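Long-range contact in beta-N-acetylhexosaminidase (Beutenbergia cavernae, PDB 5BU9), which probably hydrolyses terminal non-reducing N-acetyl-D-hexosamine residues in N-acetyl-beta-D-hexosaminides, as a glycoside hydrolase of family 3: residues P132-A143 and R154-A164. Residues are numbered along the deposited sequence; the frame is centred on the assembly and turned at random.
Sequences PVMDVVASPEAA and REFGYDAETVA
Tyr158 lays one face of its ring against Pro140, whose CD sits 3.8 Å from the centroid of the Tyr158 ring and only 11° off its normal, a CH-pi contact. Val137 runs alongside the same ring, pointing the same way, and its CG1 meets the edge in plane. With Tyr158 CG turned anti to the carbonyl carbon (chi1 -53°), the phenol runs across Pro140, with Ala143 CB only loosely beside its CE1, and its OH gives a weak hydrogen bond to Glu155 OE2. A serine in place of Tyr158 would probably leave the Pro140 ring without its aromatic cover and take from Glu155 OE2 its weak phenol partner.

No direct hydrogen bond joins the two segments, an instructive case of side-chain packing supplemented by one bridging water. That water donates to Val133 O and Asp135 O and accepts from Phe156 N at 2.8 Å, serving three backbone groups at once. Beside it the Phe156 ring turns its edge to Val133 and Pro132: Val133 O lies in the plane of the Phe156 ring, 3.2 Å from CD2, while CE2 touches Pro132 CB. On the helix, the two methyls of Val163 divide their work, CG1 packing on the backbone of Met134 and CG2 meeting Val136 CG2 at 3.9 Å. The other branch of Val136, anti to its own N (chi1 177°), rests on the peptide linking Tyr158 to Asp159, the N-cap whose OD1 accepts from Thr162 N at 2.9 Å.

The contact thus joins the loop after strand 128-129 of the TIM-barrel-like domain to the turn that leads into helix 160-176 and its first residues. Pro132 and Met134 make backbone hydrogen bonds to Lys184 of strand 180-186, and helix 99-102 packs against Glu155, Phe156 and Tyr158.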
ATOM      1  N   PRO A 132       6.456  -5.771   3.282  1.00 28.85           N
ATOM      2  CA  PRO A 132       7.553  -5.166   4.036  1.00 43.87           C
ATOM      3  C   PRO A 132       8.039  -3.844   3.452  1.00 43.84           C
ATOM      4  O   PRO A 132       7.930  -3.605   2.255  1.00 30.98           O
ATOM      5  CB  PRO A 132       8.648  -6.224   3.936  1.00 46.24           C
ATOM      6  CG  PRO A 132       8.431  -6.812   2.520  1.00 36.23           C
ATOM      7  CD  PRO A 132       6.942  -6.787   2.318  1.00 34.32           C
ATOM      8  N   VAL A 133       8.590  -3.006   4.317  1.00 30.41           N
ATOM      9  CA  VAL A 133       9.378  -1.837   3.924  1.00 29.02           C
ATOM     10  C   VAL A 133      10.679  -2.252   3.245  1.00 34.60           C
ATOM     11  O   VAL A 133      11.524  -2.898   3.848  1.00 38.10           O
ATOM     12  CB  VAL A 133       9.679  -0.961   5.148  1.00 35.07           C
ATOM     13  CG1 VAL A 133      10.711   0.071   4.829  1.00 27.10           C
ATOM     14  CG2 VAL A 133       8.410  -0.309   5.658  1.00 27.07           C
HETATM   15  N   MSE A 134      10.858  -1.870   1.991  1.00 29.21           N
HETATM   16  CA  MSE A 134      12.119  -2.157   1.319  1.00 32.19           C
HETATM   17  C   MSE A 134      12.907  -0.884   1.040  1.00 52.90           C
HETATM   18  O   MSE A 134      13.824  -0.881   0.218  1.00 37.95           O
HETATM   19  CB  MSE A 134      11.868  -2.933   0.033  1.00 29.65           C
HETATM   20  CG  MSE A 134      11.161  -4.246   0.308  1.00 40.22           C
HETATM   21 SE   MSE A 134      11.305  -5.513  -1.154  0.72 44.78          SE
HETATM   22  CE  MSE A 134      13.111  -6.165  -0.770  1.00 40.73           C
ATOM     23  N   ASP A 135      12.535   0.185   1.740  1.00 32.49           N
ATOM     24  CA  ASP A 135      13.269   1.425   1.710  1.00 31.69           C
ATOM     25  C   ASP A 135      14.649   1.122   2.254  1.00 52.20           C
ATOM     26  O   ASP A 135      14.776   0.305   3.151  1.00 37.75           O
ATOM     27  CB  ASP A 135      12.595   2.508   2.575  1.00 28.07           C
ATOM     28  CG  ASP A 135      11.245   2.938   2.046  1.00 64.02           C
ATOM     29  OD1 ASP A 135      11.117   3.211   0.821  1.00 35.86           O
ATOM     30  OD2 ASP A 135      10.312   3.012   2.880  1.00 33.50           O
ATOM     31  N   VAL A 136      15.679   1.770   1.729  1.00 41.41           N
ATOM     32  CA  VAL A 136      17.015   1.589   2.276  1.00 30.65           C
ATOM     33  C   VAL A 136      17.474   2.875   2.939  1.00 36.52           C
ATOM     34  O   VAL A 136      17.462   3.917   2.304  1.00 42.14           O
ATOM     35  CB  VAL A 136      18.001   1.145   1.186  1.00 35.61           C
ATOM     36  CG1 VAL A 136      19.368   1.035   1.756  1.00 33.26           C
ATOM     37  CG2 VAL A 136      17.591  -0.195   0.633  1.00 40.05           C
ATOM     38  N   VAL A 137      17.876   2.802   4.205  1.00 41.85           N
ATOM     39  CA  VAL A 137      18.391   3.962   4.921  1.00 47.15           C
ATOM     40  C   VAL A 137      19.911   3.958   4.677  1.00 38.69           C
ATOM     41  O   VAL A 137      20.500   2.902   4.529  1.00 45.26           O
ATOM     42  CB  VAL A 137      17.983   3.920   6.419  1.00 44.19           C
ATOM     43  CG1 VAL A 137      18.632   5.021   7.224  1.00 35.75           C
ATOM     44  CG2 VAL A 137      16.488   4.069   6.550  1.00 30.13           C
ATOM     45  N   ALA A 138      20.539   5.132   4.608  1.00 42.80           N
ATOM     46  CA  ALA A 138      21.927   5.226   4.124  1.00 48.53           C
ATOM     47  C   ALA A 138      22.929   4.555   5.040  1.00 36.78           C
ATOM     48  O   ALA A 138      23.879   3.942   4.567  1.00 56.91           O
ATOM     49  CB  ALA A 138      22.326   6.687   3.931  1.00 39.10           C
ATOM     50  N   SER A 139      22.706   4.707   6.351  1.00 47.04           N
ATOM     51  CA  SER A 139      23.624   4.231   7.390  1.00 48.96           C
ATOM     52  C   SER A 139      22.940   4.318   8.754  1.00 57.69           C
ATOM     53  O   SER A 139      21.997   5.091   8.919  1.00 46.61           O
ATOM     54  CB  SER A 139      24.910   5.052   7.401  1.00 42.02           C
ATOM     55  OG  SER A 139      24.661   6.353   7.927  1.00 51.34           O
ATOM     56  N   PRO A 140      23.406   3.524   9.736  1.00 42.93           N
ATOM     57  CA  PRO A 140      22.760   3.596  11.053  1.00 38.00           C
ATOM     58  C   PRO A 140      22.889   4.988  11.723  1.00 57.55           C
ATOM     59  O   PRO A 140      21.982   5.380  12.466  1.00 46.30           O
ATOM     60  CB  PRO A 140      23.478   2.491  11.874  1.00 41.23           C
ATOM     61  CG  PRO A 140      24.724   2.118  11.068  1.00 41.47           C
ATOM     62  CD  PRO A 140      24.359   2.398   9.625  1.00 39.38           C
ATOM     63  N   GLU A 141      23.961   5.734  11.451  1.00 49.89           N
ATOM     64  CA  GLU A 141      24.134   7.093  12.017  1.00 49.14           C
ATOM     65  C   GLU A 141      23.200   8.093  11.355  1.00 39.98           C
ATOM     66  O   GLU A 141      22.754   9.050  11.967  1.00 58.56           O
ATOM     67  CB  GLU A 141      25.578   7.588  11.885  1.00 43.23           C
ATOM     68  CG  GLU A 141      26.323   7.125  10.628  1.00 86.81           C
ATOM     69  CD  GLU A 141      26.939   5.719  10.755  1.00 81.33           C
ATOM     70  OE1 GLU A 141      26.966   5.156  11.877  1.00 81.46           O
ATOM     71  OE2 GLU A 141      27.401   5.176   9.724  1.00 83.65           O
ATOM     72  N   ALA A 142      22.855   7.848  10.104  1.00 53.76           N
ATOM     73  CA  ALA A 142      21.920   8.736   9.433  1.00 57.02           C
ATOM     74  C   ALA A 142      20.442   8.393   9.735  1.00 43.98           C
ATOM     75  O   ALA A 142      19.533   9.109   9.324  1.00 51.58           O
ATOM     76  CB  ALA A 142      22.188   8.704   7.934  1.00 39.36           C
ATOM     77  N   ALA A 143      20.205   7.314  10.474  1.00 45.41           N
ATOM     78  CA  ALA A 143      18.861   6.753  10.526  1.00 48.63           C
ATOM     79  C   ALA A 143      17.903   7.689  11.223  1.00 43.57           C
ATOM     80  O   ALA A 143      16.777   7.862  10.761  1.00 38.40           O
ATOM     81  CB  ALA A 143      18.860   5.376  11.207  1.00 36.73           C
ATOM     82  N   ARG A 154      11.969   1.276  10.946  1.00 31.98           N
ATOM     83  CA  ARG A 154      11.137   0.504  10.018  1.00 38.71           C
ATOM     84  C   ARG A 154      11.911  -0.081   8.850  1.00 41.53           C
ATOM     85  O   ARG A 154      11.329  -0.798   8.044  1.00 42.22           O
ATOM     86  CB  ARG A 154      10.010   1.359   9.477  1.00 30.86           C
ATOM     87  CG  ARG A 154       9.084   1.850  10.555  1.00 29.23           C
ATOM     88  CD  ARG A 154       8.221   2.969   9.966  1.00 29.66           C
ATOM     89  NE  ARG A 154       7.282   2.507   8.937  1.00 30.64           N
ATOM     90  CZ  ARG A 154       6.588   3.323   8.137  1.00 36.67           C
ATOM     91  NH1 ARG A 154       6.743   4.637   8.224  1.00 28.28           N
ATOM     92  NH2 ARG A 154       5.753   2.835   7.230  1.00 26.39           N
ATOM     93  N   GLU A 155      13.209   0.217   8.782  1.00 32.94           N
ATOM     94  CA  GLU A 155      14.106  -0.303   7.750  1.00 33.71           C
ATOM     95  C   GLU A 155      14.666  -1.646   8.229  1.00 35.29           C
ATOM     96  O   GLU A 155      14.812  -1.859   9.426  1.00 42.98           O
ATOM     97  CB  GLU A 155      15.268   0.682   7.436  1.00 33.91           C
ATOM     98  CG  GLU A 155      16.473   0.682   8.470  1.00 35.30           C
ATOM     99  CD  GLU A 155      16.204   1.556   9.697  1.00 47.41           C
ATOM    100  OE1 GLU A 155      15.054   2.005   9.869  1.00 43.41           O
ATOM    101  OE2 GLU A 155      17.125   1.789  10.502  1.00 47.07           O
ATOM    102  N   PHE A 156      14.967  -2.540   7.286  1.00 53.31           N
ATOM    103  CA  PHE A 156      15.575  -3.833   7.608  1.00 39.24           C
ATOM    104  C   PHE A 156      17.096  -3.699   7.708  1.00 43.06           C
ATOM    105  O   PHE A 156      17.755  -4.540   8.296  1.00 43.99           O
ATOM    106  CB  PHE A 156      15.211  -4.890   6.564  1.00 37.78           C
ATOM    107  CG  PHE A 156      13.814  -5.464   6.710  1.00 52.56           C
ATOM    108  CD1 PHE A 156      13.545  -6.450   7.658  1.00 38.06           C
ATOM    109  CD2 PHE A 156      12.783  -5.049   5.867  1.00 35.82           C
ATOM    110  CE1 PHE A 156      12.275  -6.999   7.785  1.00 54.57           C
ATOM    111  CE2 PHE A 156      11.506  -5.586   5.986  1.00 53.44           C
ATOM    112  CZ  PHE A 156      11.250  -6.566   6.949  1.00 45.08           C
ATOM    113  N   GLY A 157      17.642  -2.624   7.155  1.00 41.10           N
ATOM    114  CA  GLY A 157      19.086  -2.445   7.081  1.00 39.72           C
ATOM    115  C   GLY A 157      19.481  -1.302   6.135  1.00 56.27           C
ATOM    116  O   GLY A 157      18.650  -0.476   5.771  1.00 52.17           O
ATOM    117  N   TYR A 158      20.739  -1.276   5.717  1.00 45.42           N
ATOM    118  CA  TYR A 158      21.357  -0.063   5.193  1.00 47.00           C
ATOM    119  C   TYR A 158      22.028  -0.305   3.855  1.00 48.76           C
ATOM    120  O   TYR A 158      22.834   0.494   3.402  1.00 46.52           O
ATOM    121  CB  TYR A 158      22.366   0.474   6.212  1.00 50.70           C
ATOM    122  CG  TYR A 158      21.704   0.621   7.547  1.00 48.97           C
ATOM    123  CD1 TYR A 158      20.860   1.682   7.787  1.00 38.52           C
ATOM    124  CD2 TYR A 158      21.860  -0.335   8.542  1.00 49.38           C
ATOM    125  CE1 TYR A 158      20.192   1.824   8.988  1.00 46.08           C
ATOM    126  CE2 TYR A 158      21.189  -0.201   9.762  1.00 48.28           C
ATOM    127  CZ  TYR A 158      20.356   0.881   9.970  1.00 51.13           C
ATOM    128  OH  TYR A 158      19.691   1.049  11.154  1.00 54.54           O
ATOM    129  N   ASP A 159      21.690  -1.436   3.248  1.00 46.84           N
ATOM    130  CA  ASP A 159      22.131  -1.783   1.900  1.00 54.75           C
ATOM    131  C   ASP A 159      21.111  -2.700   1.211  1.00 39.87           C
ATOM    132  O   ASP A 159      20.263  -3.335   1.869  1.00 40.60           O
ATOM    133  CB  ASP A 159      23.500  -2.465   1.935  1.00 57.14           C
ATOM    134  CG  ASP A 159      23.521  -3.668   2.854  1.00 43.66           C
ATOM    135  OD1 ASP A 159      23.080  -4.763   2.424  1.00 75.25           O
ATOM    136  OD2 ASP A 159      23.961  -3.502   4.015  1.00 60.25           O
ATOM    137  N   ALA A 160      21.202  -2.774  -0.113  1.00 49.80           N
ATOM    138  CA  ALA A 160      20.207  -3.484  -0.902  1.00 49.60           C
ATOM    139  C   ALA A 160      20.178  -4.979  -0.586  1.00 61.54           C
ATOM    140  O   ALA A 160      19.118  -5.595  -0.625  1.00 44.88           O
ATOM    141  CB  ALA A 160      20.457  -3.263  -2.369  1.00 41.93           C
ATOM    142  N   GLU A 161      21.322  -5.565  -0.257  1.00 56.30           N
ATOM    143  CA  GLU A 161      21.359  -7.011  -0.076  1.00 55.11           C
ATOM    144  C   GLU A 161      20.672  -7.442   1.235  1.00 50.13           C
ATOM    145  O   GLU A 161      19.897  -8.390   1.260  1.00 51.11           O
ATOM    146  CB  GLU A 161      22.795  -7.516  -0.114  1.00 45.19           C
ATOM    147  CG  GLU A 161      22.904  -9.036  -0.024  1.00 70.66           C
ATOM    148  CD  GLU A 161      24.259  -9.520   0.510  1.00107.16           C
ATOM    149  OE1 GLU A 161      25.160  -8.670   0.735  1.00 87.84           O
ATOM    150  OE2 GLU A 161      24.421 -10.755   0.706  1.00 93.82           O
ATOM    151  N   THR A 162      20.969  -6.742   2.319  1.00 55.06           N
ATOM    152  CA  THR A 162      20.365  -7.035   3.615  1.00 56.36           C
ATOM    153  C   THR A 162      18.859  -6.826   3.550  1.00 41.78           C
ATOM    154  O   THR A 162      18.081  -7.681   3.964  1.00 58.50           O
ATOM    155  CB  THR A 162      20.956  -6.135   4.734  1.00 43.37           C
ATOM    156  OG1 THR A 162      22.384  -6.174   4.671  1.00 67.21           O
ATOM    157  CG2 THR A 162      20.505  -6.599   6.093  1.00 47.87           C
ATOM    158  N   VAL A 163      18.460  -5.670   3.035  1.00 48.16           N
ATOM    159  CA  VAL A 163      17.052  -5.334   2.910  1.00 41.86           C
ATOM    160  C   VAL A 163      16.318  -6.352   2.058  1.00 40.06           C
ATOM    161  O   VAL A 163      15.251  -6.825   2.448  1.00 39.44           O
ATOM    162  CB  VAL A 163      16.883  -3.901   2.353  1.00 38.80           C
ATOM    163  CG1 VAL A 163      15.423  -3.628   1.917  1.00 35.86           C
ATOM    164  CG2 VAL A 163      17.327  -2.894   3.425  1.00 41.36           C
ATOM    165  N   ALA A 164      16.876  -6.689   0.900  1.00 53.10           N
ATOM    166  CA  ALA A 164      16.282  -7.699   0.023  1.00 39.79           C
ATOM    167  C   ALA A 164      16.079  -9.045   0.712  1.00 62.20           C
ATOM    168  O   ALA A 164      14.997  -9.611   0.650  1.00 42.58           O
ATOM    169  CB  ALA A 164      17.132  -7.897  -1.181  1.00 45.63           C
TER
HETATM  170  O   HOH W   1      13.984  -1.960   4.751  1.00 37.37           O